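Local coordinates for glycoside Hydrolase Family 43_12 (Metagenome, PDB 7JVH), which probably hydrolyses glycosidic bonds in plant cell-wall polysaccharides or oligosaccharides, such as those of xylose or arabinose, as family 43 glycoside hydrolases do, at residues 59-64 against 85-90; 80-85 against 558-563; 115-120 against 462-467; 391-396 against 406-411. All blocks are in the same frame, centred on the assembly; numbering follows the deposited sequence.

Interaction 1: 59-64 against 85-90; sequences GCYPDP and GVPIFH
Tyr61 and Phe89 both hold CG beside the backbone N and anti to the carbonyl carbon, with chi1 of -69° and -59°, and this turns their rings toward each other. The contact lies in the five-bladed beta-propeller of the family 43 domain. Residues 59-64 form the loop that leads into strand 65-69, the first strand of a four-stranded blade. Residues 85-90 run on strand 85-91 of the same blade. The two rings make an offset edge-to-face pair, with planes at 69° and centroids of the Tyr61 and Phe89 rings 5.7 Å apart. The edge of Phe89 is turned to the face of Tyr61. The closest atoms are Tyr61 CE1 and Phe89 CZ, at 3.6 Å. Tyr61 CE1 lies in the plane of the Phe89 ring, at its edge. Phe377 is another edge-to-face partner of Phe89. Cutting Tyr61 back to alanine is likely to leave the edge of Phe89 without its ring partner and a gap beside Pro87. The loop is also tied by its backbone to Arg334 and Ser78, and Asp63 OD2 bonds to Ser78 OG and to a glycerol, probably from the crystallisation liquor. Pro87 meets the edge of the tyrosine ring, near its plane. There Pro87 CG lies 3.8 Å from Tyr61 CE1 and 3.9 Å from Tyr61 CD1.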
loop_
_atom_site.group_PDB
_atom_site.type_symbol
_atom_site.label_atom_id
_atom_site.label_comp_id
_atom_site.label_asym_id
_atom_site.label_seq_id
_atom_site.Cartn_x
_atom_site.Cartn_y
_atom_site.Cartn_z
ATOM N N GLY A 59 3.407 0.961 7.053
ATOM C CA GLY A 59 3.872 0.295 5.843
ATOM C C GLY A 59 3.093 0.747 4.609
ATOM O O GLY A 59 2.223 1.627 4.705
ATOM N N CYS A 60 3.392 0.129 3.465
ATOM C CA CYS A 60 2.813 0.521 2.185
ATOM C C CYS A 60 1.290 0.370 2.161
ATOM O O CYS A 60 0.754 -0.729 1.938
ATOM C CB CYS A 60 3.420 -0.250 1.020
ATOM S SG CYS A 60 2.998 0.454 -0.600
ATOM N N TYR A 61 0.611 1.497 2.423
ATOM C CA TYR A 61 -0.834 1.616 2.318
ATOM C C TYR A 61 -1.126 3.017 1.798
ATOM O O TYR A 61 -1.586 3.876 2.546
ATOM C CB TYR A 61 -1.514 1.379 3.660
ATOM C CG TYR A 61 -1.416 -0.055 4.112
ATOM C CD1 TYR A 61 -2.330 -1.005 3.678
ATOM C CD2 TYR A 61 -0.391 -0.468 4.951
ATOM C CE1 TYR A 61 -2.239 -2.321 4.094
ATOM C CE2 TYR A 61 -0.301 -1.791 5.378
ATOM C CZ TYR A 61 -1.229 -2.709 4.952
ATOM O OH TYR A 61 -1.159 -4.027 5.357
ATOM N N PRO A 62 -0.810 3.300 0.511
ATOM C CA PRO A 62 -0.944 4.644 -0.045
ATOM C C PRO A 62 -2.356 4.973 -0.528
ATOM O O PRO A 62 -3.259 4.121 -0.520
ATOM C CB PRO A 62 0.049 4.618 -1.223
ATOM C CG PRO A 62 0.746 3.270 -1.155
ATOM C CD PRO A 62 -0.217 2.373 -0.460
ATOM N N ASP A 63 -2.530 6.235 -0.923
ATOM C CA ASP A 63 -3.750 6.717 -1.560
ATOM C C ASP A 63 -4.990 6.218 -0.819
ATOM O O ASP A 63 -5.794 5.471 -1.365
ATOM C CB ASP A 63 -3.776 6.258 -3.029
ATOM C CG ASP A 63 -2.520 6.636 -3.784
ATOM O OD1 ASP A 63 -2.130 7.832 -3.767
ATOM O OD2 ASP A 63 -1.919 5.725 -4.400
ATOM N N PRO A 64 -5.178 6.594 0.462
ATOM C CA PRO A 64 -6.277 6.049 1.257
ATOM C C PRO A 64 -7.598 6.676 0.855
ATOM O O PRO A 64 -7.678 7.897 0.668
ATOM C CB PRO A 64 -5.900 6.448 2.684
ATOM C CG PRO A 64 -5.083 7.689 2.524
ATOM C CD PRO A 64 -4.340 7.539 1.223
ATOM N N GLY A 85 -4.973 -7.424 -4.461
ATOM C CA GLY A 85 -4.797 -5.982 -4.475
ATOM C C GLY A 85 -5.912 -5.272 -3.744
ATOM O O GLY A 85 -6.976 -5.841 -3.537
ATOM N N VAL A 86 -5.640 -4.022 -3.358
ATOM C CA VAL A 86 -6.578 -3.133 -2.660
ATOM C C VAL A 86 -7.084 -3.762 -1.366
ATOM O O VAL A 86 -8.181 -4.321 -1.328
ATOM C CB VAL A 86 -7.759 -2.708 -3.573
ATOM C CG1 VAL A 86 -8.644 -1.659 -2.892
ATOM C CG2 VAL A 86 -7.227 -2.211 -4.904
ATOM N N PRO A 87 -6.314 -3.672 -0.256
ATOM C CA PRO A 87 -6.768 -4.227 1.019
ATOM C C PRO A 87 -7.896 -3.353 1.532
ATOM O O PRO A 87 -7.866 -2.144 1.284
ATOM C CB PRO A 87 -5.532 -4.123 1.905
ATOM C CG PRO A 87 -4.737 -3.006 1.315
ATOM C CD PRO A 87 -5.007 -3.002 -0.165
ATOM N N ILE A 88 -8.885 -3.965 2.193
ATOM C CA ILE A 88 -10.042 -3.241 2.698
ATOM C C ILE A 88 -10.223 -3.473 4.207
ATOM O O ILE A 88 -10.283 -4.619 4.678
ATOM C CB ILE A 88 -11.309 -3.566 1.877
ATOM C CG1 ILE A 88 -12.531 -2.839 2.456
ATOM C CG2 ILE A 88 -11.535 -5.072 1.773
ATOM C CD1 ILE A 88 -13.688 -2.729 1.485
ATOM N N PHE A 89 -10.273 -2.366 4.959
ATOM C CA PHE A 89 -10.382 -2.377 6.416
ATOM C C PHE A 89 -11.751 -1.876 6.849
ATOM O O PHE A 89 -12.299 -0.970 6.235
ATOM C CB PHE A 89 -9.275 -1.522 7.027
ATOM C CG PHE A 89 -7.885 -1.971 6.656
ATOM C CD1 PHE A 89 -7.269 -1.464 5.521
ATOM C CD2 PHE A 89 -7.199 -2.910 7.426
ATOM C CE1 PHE A 89 -5.983 -1.866 5.163
ATOM C CE2 PHE A 89 -5.927 -3.330 7.068
ATOM C CZ PHE A 89 -5.319 -2.805 5.933
ATOM N N HIS A 90 -12.297 -2.493 7.903
ATOM C CA HIS A 90 -13.586 -2.109 8.500
ATOM C C HIS A 90 -13.408 -1.647 9.946
ATOM O O HIS A 90 -12.602 -2.197 10.670
ATOM C CB HIS A 90 -14.589 -3.270 8.401
ATOM C CG HIS A 90 -15.771 -3.144 9.314
ATOM N ND1 HIS A 90 -15.810 -3.717 10.568
ATOM C CD2 HIS A 90 -16.966 -2.527 9.146
ATOM C CE1 HIS A 90 -16.976 -3.446 11.136
ATOM N NE2 HIS A 90 -17.698 -2.733 10.292
#

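Interaction 2: 80-85 against 558-563; sequences FAMFPG and GALVGM
The flat peptide carbonyl of Gly558 borders the tip of Met82, with Gly558 O 4.2 Å from Met82 CE. The ring of Phe80 lies apart from this contact and meets the ring of Phe556, with planes about 25° apart. Met82 is a selenomethionine. Its chain is extended beyond CG, with chi2 at 176° and chi3 at -174°, and this carries the terminal methyl across to the other segment. Met82 and Leu560 meet tip to tip. Met82 CE is modelled 3.3 Å from Leu560 CD2, which is shorter than a normal methyl contact and doubtful in detail. Met82 CE also lies 4.1 Å from Leu560 CG. The other methyl, Leu560 CD1, is 4.2 Å from Met82 CE. This is a junction between the beta-propeller and the C-terminal concanavalin A-like beta-sandwich. Strand 82-83, from the family 43 part of the chain, pairs antiparallel with strand 399-400. Leu560 begins strand 560-566 of a six-stranded sandwich sheet. Met400 of strand 399-400 touches both Met82 and Leu560, and so does Arg437 of strand 433-437.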
loop_
_atom_site.group_PDB
_atom_site.type_symbol
_atom_site.label_atom_id
_atom_site.label_comp_id
_atom_site.label_asym_id
_atom_site.label_seq_id
_atom_site.Cartn_x
_atom_site.Cartn_y
_atom_site.Cartn_z
ATOM N N PHE A 80 -0.567 -1.631 -6.399
ATOM C CA PHE A 80 0.356 -1.784 -7.525
ATOM C C PHE A 80 0.405 -3.256 -7.998
ATOM O O PHE A 80 -0.643 -3.801 -8.345
ATOM C CB PHE A 80 1.680 -1.081 -7.155
ATOM C CG PHE A 80 1.449 0.343 -6.750
ATOM C CD1 PHE A 80 1.349 1.335 -7.708
ATOM C CD2 PHE A 80 1.216 0.679 -5.434
ATOM C CE1 PHE A 80 1.079 2.641 -7.359
ATOM C CE2 PHE A 80 0.928 2.004 -5.090
ATOM C CZ PHE A 80 0.859 2.973 -6.058
ATOM N N ALA A 81 1.571 -3.905 -7.983
ATOM C CA ALA A 81 1.694 -5.280 -8.502
ATOM C C ALA A 81 1.454 -6.424 -7.514
ATOM O O ALA A 81 1.638 -7.595 -7.849
ATOM C CB ALA A 81 3.045 -5.456 -9.190
HETATM N N MSE A 82 1.057 -6.090 -6.285
HETATM C CA MSE A 82 0.844 -7.095 -5.251
HETATM C C MSE A 82 -0.504 -7.763 -5.499
HETATM O O MSE A 82 -1.414 -7.137 -6.044
HETATM C CB MSE A 82 0.903 -6.453 -3.860
HETATM C CG MSE A 82 2.233 -5.785 -3.530
HETATM SE SE MSE A 82 2.120 -4.888 -1.767
HETATM C CE MSE A 82 3.735 -3.837 -1.367
ATOM N N PHE A 83 -0.613 -9.043 -5.128
ATOM C CA PHE A 83 -1.862 -9.778 -5.255
ATOM C C PHE A 83 -2.133 -10.602 -3.999
ATOM O O PHE A 83 -1.246 -11.304 -3.516
ATOM C CB PHE A 83 -1.862 -10.693 -6.474
ATOM C CG PHE A 83 -3.197 -11.310 -6.749
ATOM C CD1 PHE A 83 -4.141 -10.635 -7.522
ATOM C CD2 PHE A 83 -3.540 -12.529 -6.197
ATOM C CE1 PHE A 83 -5.383 -11.207 -7.758
ATOM C CE2 PHE A 83 -4.779 -13.093 -6.423
ATOM C CZ PHE A 83 -5.696 -12.443 -7.210
ATOM N N PRO A 84 -3.357 -10.554 -3.413
ATOM C CA PRO A 84 -4.457 -9.731 -3.922
ATOM C C PRO A 84 -4.197 -8.250 -3.749
ATOM O O PRO A 84 -3.308 -7.875 -2.991
ATOM C CB PRO A 84 -5.624 -10.174 -3.055
ATOM C CG PRO A 84 -4.980 -10.617 -1.783
ATOM C CD PRO A 84 -3.734 -11.297 -2.197
ATOM N N GLY A 85 -4.973 -7.424 -4.461
ATOM C CA GLY A 85 -4.797 -5.982 -4.475
ATOM C C GLY A 85 -5.912 -5.272 -3.744
ATOM O O GLY A 85 -6.976 -5.841 -3.537
ATOM N N GLY A 558 6.556 0.287 -0.913
ATOM C CA GLY A 558 7.451 0.027 0.202
ATOM C C GLY A 558 8.087 -1.368 0.112
ATOM O O GLY A 558 7.581 -2.244 -0.545
ATOM N N ALA A 559 9.181 -1.554 0.840
ATOM C CA ALA A 559 9.853 -2.838 0.931
ATOM C C ALA A 559 8.957 -3.889 1.565
ATOM O O ALA A 559 7.996 -3.567 2.272
ATOM C CB ALA A 559 11.160 -2.712 1.712
ATOM N N LEU A 560 9.301 -5.154 1.302
ATOM C CA LEU A 560 8.573 -6.316 1.774
ATOM C C LEU A 560 9.577 -7.265 2.417
ATOM O O LEU A 560 10.752 -7.249 2.085
ATOM C CB LEU A 560 7.876 -7.025 0.612
ATOM C CG LEU A 560 6.943 -6.157 -0.247
ATOM C CD1 LEU A 560 6.609 -6.863 -1.542
ATOM C CD2 LEU A 560 5.662 -5.794 0.500
ATOM N N VAL A 561 9.091 -8.101 3.337
ATOM C CA VAL A 561 9.863 -9.168 3.912
ATOM C C VAL A 561 8.995 -10.412 3.858
ATOM O O VAL A 561 7.795 -10.355 4.094
ATOM C CB VAL A 561 10.326 -8.835 5.359
ATOM C CG1 VAL A 561 9.151 -8.750 6.321
ATOM C CG2 VAL A 561 11.349 -9.855 5.850
ATOM N N GLY A 562 9.602 -11.546 3.513
ATOM C CA GLY A 562 8.861 -12.776 3.396
ATOM C C GLY A 562 9.731 -14.002 3.155
ATOM O O GLY A 562 10.953 -13.922 3.199
HETATM N N MSE A 563 9.060 -15.125 2.894
HETATM C CA MSE A 563 9.726 -16.372 2.594
HETATM C C MSE A 563 9.401 -16.760 1.150
HETATM O O MSE A 563 8.342 -16.432 0.629
HETATM C CB MSE A 563 9.349 -17.434 3.637
HETATM C CG MSE A 563 7.874 -17.736 3.777
HETATM SE SE MSE A 563 7.192 -17.780 5.646
HETATM C CE MSE A 563 5.792 -16.419 5.592
#

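Interaction 3: 115-120 against 462-467; sequences CGISAG and ICYQNE
Ile117 sits in a type I beta turn, Gly116 to Ala119, and pushes its side chain from the propeller domain onto a classic beta bulge of the C-terminal beta-sandwich at Gln465 and Asn466. Ile117 CB lies 4.1 Å from Asn466 CB and borders Glu467 OE1. CG1 is anti to the backbone N, at chi1 -162°, which directs this branch at the bulge, and Ile117 CG1 comes 3.6 Å from Asn466 CB. The branch methyl CG2 also borders Asn466 CB. At the tip, Ile117 CD1 packs 3.8 Å from the backbone Gln465 O. Ile117 CD1 also reaches the edge of the Tyr464 ring, close to its plane, 4.2 Å from Tyr464 CE1. The backbone C of Asn466 sits over the rim of one face of that ring. With alanine at Ile117 the CG1, CG2 and CD1 atoms are gone, which would probably open a gap against Asn466 CB and the edge of Tyr464. Asn466 OD1 bonds to Ala468 N, and Glu467 OE1 is in a salt bridge with Arg401 NH2. A water joins the two segments. It accepts from Ile117 N at 2.8 Å and donates to Glu467 OE2 at 2.7 Å.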
loop_
_atom_site.group_PDB
_atom_site.type_symbol
_atom_site.label_atom_id
_atom_site.label_comp_id
_atom_site.label_asym_id
_atom_site.label_seq_id
_atom_site.Cartn_x
_atom_site.Cartn_y
_atom_site.Cartn_z
ATOM N N CYS A 115 3.094 -7.333 -14.706
ATOM C CA CYS A 115 2.906 -5.961 -14.266
ATOM C C CYS A 115 4.217 -5.340 -13.798
ATOM O O CYS A 115 4.980 -5.968 -13.063
ATOM C CB CYS A 115 1.906 -5.960 -13.120
ATOM S SG CYS A 115 1.304 -4.344 -12.552
ATOM N N GLY A 116 4.471 -4.099 -14.217
ATOM C CA GLY A 116 5.577 -3.319 -13.718
ATOM C C GLY A 116 5.374 -2.967 -12.239
ATOM O O GLY A 116 4.239 -2.696 -11.777
ATOM N N ILE A 117 6.491 -2.953 -11.500
ATOM C CA ILE A 117 6.510 -2.749 -10.064
ATOM C C ILE A 117 5.795 -1.464 -9.644
ATOM O O ILE A 117 5.177 -1.429 -8.580
ATOM C CB ILE A 117 7.956 -2.746 -9.531
ATOM C CG1 ILE A 117 7.976 -2.969 -8.028
ATOM C CG2 ILE A 117 8.685 -1.466 -9.923
ATOM C CD1 ILE A 117 7.592 -4.371 -7.607
ATOM N N SER A 118 5.862 -0.426 -10.490
ATOM C CA SER A 118 5.209 0.846 -10.256
ATOM C C SER A 118 4.036 1.094 -11.213
ATOM O O SER A 118 3.745 2.235 -11.587
ATOM C CB SER A 118 6.244 1.961 -10.346
ATOM O OG SER A 118 6.679 2.150 -11.664
ATOM N N ALA A 119 3.376 0.000 -11.606
ATOM C CA ALA A 119 2.163 0.036 -12.414
ATOM C C ALA A 119 1.041 -0.614 -11.584
ATOM O O ALA A 119 0.981 -0.411 -10.389
ATOM C CB ALA A 119 2.401 -0.686 -13.750
ATOM N N GLY A 120 0.168 -1.401 -12.228
ATOM C CA GLY A 120 -0.886 -2.125 -11.548
ATOM C C GLY A 120 -1.947 -1.180 -10.993
ATOM O O GLY A 120 -2.390 -0.242 -11.672
ATOM N N ILE A 462 13.499 -13.347 2.304
ATOM C CA ILE A 462 13.634 -12.295 1.299
ATOM C C ILE A 462 13.247 -10.919 1.841
ATOM O O ILE A 462 12.209 -10.769 2.489
ATOM C CB ILE A 462 12.725 -12.567 0.079
ATOM C CG1 ILE A 462 12.921 -13.986 -0.444
ATOM C CG2 ILE A 462 12.999 -11.540 -1.013
ATOM C CD1 ILE A 462 11.994 -14.359 -1.566
ATOM N N CYS A 463 14.094 -9.922 1.553
ATOM C CA CYS A 463 13.773 -8.506 1.665
ATOM C C CYS A 463 13.730 -7.935 0.220
ATOM O O CYS A 463 14.732 -7.972 -0.503
ATOM C CB CYS A 463 14.813 -7.787 2.535
ATOM S SG CYS A 463 15.036 -8.504 4.196
ATOM N N TYR A 464 12.560 -7.406 -0.168
ATOM C CA TYR A 464 12.210 -7.117 -1.556
ATOM C C TYR A 464 11.633 -5.712 -1.717
ATOM O O TYR A 464 10.609 -5.388 -1.123
ATOM C CB TYR A 464 11.138 -8.118 -1.995
ATOM C CG TYR A 464 10.805 -8.145 -3.472
ATOM C CD1 TYR A 464 9.838 -7.291 -4.018
ATOM C CD2 TYR A 464 11.400 -9.081 -4.318
ATOM C CE1 TYR A 464 9.522 -7.343 -5.368
ATOM C CE2 TYR A 464 11.062 -9.158 -5.656
ATOM C CZ TYR A 464 10.130 -8.272 -6.179
ATOM O OH TYR A 464 9.778 -8.273 -7.521
ATOM N N GLN A 465 12.281 -4.892 -2.550
ATOM C CA GLN A 465 11.729 -3.619 -3.022
ATOM C C GLN A 465 11.163 -3.830 -4.433
ATOM O O GLN A 465 9.972 -3.613 -4.679
ATOM C CB GLN A 465 12.805 -2.538 -2.998
ATOM C CG GLN A 465 12.458 -1.195 -3.639
ATOM C CD GLN A 465 11.103 -0.629 -3.214
ATOM O OE1 GLN A 465 10.263 -0.412 -4.071
ATOM N NE2 GLN A 465 10.882 -0.402 -1.913
ATOM N N ASN A 466 12.023 -4.279 -5.347
ATOM C CA ASN A 466 11.596 -4.783 -6.650
ATOM C C ASN A 466 12.493 -5.936 -7.129
ATOM O O ASN A 466 13.483 -6.301 -6.467
ATOM C CB ASN A 466 11.469 -3.648 -7.698
ATOM C CG ASN A 466 12.783 -3.053 -8.110
ATOM O OD1 ASN A 466 13.732 -3.759 -8.451
ATOM N ND2 ASN A 466 12.839 -1.731 -8.108
ATOM N N GLU A 467 12.130 -6.509 -8.277
ATOM C CA GLU A 467 12.795 -7.681 -8.831
ATOM C C GLU A 467 14.329 -7.532 -8.955
ATOM O O GLU A 467 15.042 -8.524 -9.002
ATOM C CB GLU A 467 12.205 -8.054 -10.189
ATOM C CG GLU A 467 12.249 -6.927 -11.237
ATOM C CD GLU A 467 11.039 -5.997 -11.231
ATOM O OE1 GLU A 467 10.072 -6.219 -10.484
ATOM O OE2 GLU A 467 11.042 -5.062 -12.027
HETATM O O HOH W 1 8.822 -3.717 -12.775
#

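Interaction 4: 391-396 against 406-411; sequences ENIDYR and NFIKIA
Beside Ile393, which meets Ile408 and Ile410 across the contact, Asp394 OD1 is gripped by two donors of Arg396. The backbone N of Arg396 gives a bond of 3.1 Å to Asp394 OD1 on its anti lone pair, away from the other oxygen, which makes an Asx turn. Arg396 NE reaches the same Asp394 OD1 at 2.9 Å, with an N-H...O angle of 158°, but from above the carboxylate plane, 48° out of it. A second nitrogen, Arg396 NH2, holds Asp394 OD2 at 3.0 Å, also from above that plane. The guanidinium therefore grips the carboxylate side-on, one nitrogen to each oxygen. The pairing is likely to keep both groups charged and to fix the rotation of the carboxylate. Arg396 also makes a cation-pi contact with Tyr384 of strand 383-386. This is the part of the concanavalin A-like beta-sandwich near the propeller, where Tyr395 and Arg396 touch strand 98-102. The loop after strand 383-386 folds over strand 408-410. That strand pairs antiparallel with strand 416-418, whose Leu416 touches Ile393 and Ile408. With chi2 at 173° the Ile393 chain is extended and presents CD1 to both isoleucines. Ile393 CD1 lies 4.0 Å from Ile408 CG2 and 4.1 Å from Ile410 CD1. The Ile393 and Ile410 side chains lie alongside, running antiparallel. Glu391, at the exposed end, covers Ile410 with its backbone and its chain carbons. Glu391 CA is 3.7 Å from Ile410 CG1, and Glu391 CG is 4.1 Å from Ile410 CG1.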
loop_
_atom_site.group_PDB
_atom_site.type_symbol
_atom_site.label_atom_id
_atom_site.label_comp_id
_atom_site.label_asym_id
_atom_site.label_seq_id
_atom_site.Cartn_x
_atom_site.Cartn_y
_atom_site.Cartn_z
ATOM N N GLU A 391 -5.963 -22.722 6.837
ATOM C CA GLU A 391 -6.068 -22.533 5.393
ATOM C C GLU A 391 -6.497 -21.132 5.016
ATOM O O GLU A 391 -6.206 -20.676 3.916
ATOM C CB GLU A 391 -7.010 -23.582 4.779
ATOM C CG GLU A 391 -6.390 -24.348 3.619
ATOM C CD GLU A 391 -7.083 -25.664 3.342
ATOM O OE1 GLU A 391 -8.334 -25.721 3.401
ATOM O OE2 GLU A 391 -6.359 -26.631 3.066
ATOM N N ASN A 392 -7.176 -20.458 5.944
ATOM C CA ASN A 392 -7.519 -19.037 5.840
ATOM C C ASN A 392 -6.325 -18.197 6.298
ATOM O O ASN A 392 -6.215 -17.842 7.477
ATOM C CB ASN A 392 -8.742 -18.696 6.702
ATOM C CG ASN A 392 -9.941 -19.558 6.389
ATOM O OD1 ASN A 392 -10.390 -19.633 5.240
ATOM N ND2 ASN A 392 -10.469 -20.222 7.414
ATOM N N ILE A 393 -5.399 -17.941 5.370
ATOM C CA ILE A 393 -4.199 -17.197 5.659
ATOM C C ILE A 393 -4.554 -15.734 5.885
ATOM O O ILE A 393 -5.419 -15.200 5.230
ATOM C CB ILE A 393 -3.152 -17.382 4.544
ATOM C CG1 ILE A 393 -2.625 -18.822 4.595
ATOM C CG2 ILE A 393 -2.002 -16.387 4.684
ATOM C CD1 ILE A 393 -1.716 -19.169 3.441
ATOM N N ASP A 394 -3.878 -15.106 6.849
ATOM C CA ASP A 394 -4.131 -13.729 7.239
ATOM C C ASP A 394 -4.007 -12.823 6.017
ATOM O O ASP A 394 -3.081 -12.978 5.233
ATOM C CB ASP A 394 -3.139 -13.322 8.338
ATOM C CG ASP A 394 -3.486 -12.006 8.988
ATOM O OD1 ASP A 394 -3.242 -10.947 8.361
ATOM O OD2 ASP A 394 -3.960 -12.037 10.152
ATOM N N TYR A 395 -4.934 -11.862 5.887
ATOM C CA TYR A 395 -5.032 -10.965 4.722
ATOM C C TYR A 395 -3.888 -9.962 4.540
ATOM O O TYR A 395 -3.933 -9.156 3.607
ATOM C CB TYR A 395 -6.322 -10.150 4.763
ATOM C CG TYR A 395 -7.616 -10.928 4.731
ATOM C CD1 TYR A 395 -7.911 -11.780 3.676
ATOM C CD2 TYR A 395 -8.581 -10.762 5.734
ATOM C CE1 TYR A 395 -9.118 -12.471 3.633
ATOM C CE2 TYR A 395 -9.776 -11.447 5.696
ATOM C CZ TYR A 395 -10.037 -12.297 4.649
ATOM O OH TYR A 395 -11.221 -12.983 4.625
ATOM N N ARG A 396 -2.896 -9.986 5.437
ATOM C CA ARG A 396 -1.690 -9.151 5.328
ATOM C C ARG A 396 -0.651 -9.727 4.389
ATOM O O ARG A 396 0.258 -9.014 3.966
ATOM C CB ARG A 396 -1.017 -8.978 6.688
ATOM C CG ARG A 396 -1.527 -7.808 7.489
ATOM C CD ARG A 396 -0.983 -7.877 8.907
ATOM N NE ARG A 396 -1.483 -9.057 9.613
ATOM C CZ ARG A 396 -1.439 -9.215 10.928
ATOM N NH1 ARG A 396 -0.847 -8.314 11.688
ATOM N NH2 ARG A 396 -1.922 -10.323 11.464
ATOM N N ASN A 406 -1.365 -20.612 -6.400
ATOM C CA ASN A 406 -0.571 -21.312 -7.411
ATOM C C ASN A 406 0.700 -21.997 -6.895
ATOM O O ASN A 406 1.333 -22.732 -7.647
ATOM C CB ASN A 406 -0.167 -20.346 -8.543
ATOM C CG ASN A 406 -1.333 -19.900 -9.386
ATOM O OD1 ASN A 406 -2.418 -20.467 -9.331
ATOM N ND2 ASN A 406 -1.103 -18.870 -10.177
ATOM N N PHE A 407 1.082 -21.721 -5.641
ATOM C CA PHE A 407 2.297 -22.292 -5.058
ATOM C C PHE A 407 2.329 -22.547 -3.550
ATOM O O PHE A 407 3.380 -22.894 -3.030
ATOM C CB PHE A 407 3.508 -21.431 -5.443
ATOM C CG PHE A 407 3.471 -20.030 -4.899
ATOM C CD1 PHE A 407 4.051 -19.724 -3.679
ATOM C CD2 PHE A 407 2.893 -19.007 -5.635
ATOM C CE1 PHE A 407 4.023 -18.424 -3.189
ATOM C CE2 PHE A 407 2.870 -17.710 -5.153
ATOM C CZ PHE A 407 3.424 -17.416 -3.930
ATOM N N ILE A 408 1.195 -22.351 -2.862
ATOM C CA ILE A 408 1.090 -22.583 -1.418
ATOM C C ILE A 408 -0.022 -23.578 -1.105
ATOM O O ILE A 408 -1.079 -23.543 -1.727
ATOM C CB ILE A 408 0.883 -21.251 -0.640
ATOM C CG1 ILE A 408 2.214 -20.764 -0.057
ATOM C CG2 ILE A 408 -0.114 -21.398 0.500
ATOM C CD1 ILE A 408 2.389 -19.267 -0.001
ATOM N N LYS A 409 0.249 -24.467 -0.149
ATOM C CA LYS A 409 -0.752 -25.326 0.470
ATOM C C LYS A 409 -0.436 -25.422 1.951
ATOM O O LYS A 409 0.722 -25.344 2.345
ATOM C CB LYS A 409 -0.747 -26.720 -0.154
ATOM C CG LYS A 409 -1.306 -26.763 -1.563
ATOM C CD LYS A 409 -1.095 -28.142 -2.183
ATOM C CE LYS A 409 -2.240 -28.560 -3.096
ATOM N NZ LYS A 409 -2.251 -30.037 -3.294
ATOM N N ILE A 410 -1.480 -25.575 2.767
ATOM C CA ILE A 410 -1.321 -25.696 4.213
ATOM C C ILE A 410 -1.160 -27.168 4.547
ATOM O O ILE A 410 -1.951 -28.005 4.105
ATOM C CB ILE A 410 -2.514 -25.081 4.986
ATOM C CG1 ILE A 410 -2.551 -23.561 4.835
ATOM C CG2 ILE A 410 -2.475 -25.480 6.459
ATOM C CD1 ILE A 410 -1.371 -22.803 5.406
ATOM N N ALA A 411 -0.106 -27.486 5.305
ATOM C CA ALA A 411 0.203 -28.865 5.681
ATOM C C ALA A 411 -0.849 -29.387 6.653
ATOM O O ALA A 411 -1.537 -28.603 7.319
ATOM C CB ALA A 411 1.593 -28.965 6.292
#

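Interaction 1 lies inside the propeller, interaction 4 within the C-terminal domain and partly exposed, and interactions 2 and 3 join the two domains. The first three are largely buried. Interaction 4 is nearer the surface, its centre about 20 Å from the centre of the chain. Interactions 2 and 3 have centres about 7 Å apart and share a sheet, because strands 560-566 and 458-464 are neighbours in it. Interactions 1 and 2 also touch and share Gly85. Their chemistry differs with place. Interaction 1 is aromatic, and interaction 2 is methyl to methyl. Interaction 3 adds a bridging water to one isoleucine, and interaction 4 sets isoleucines beside an ion pair.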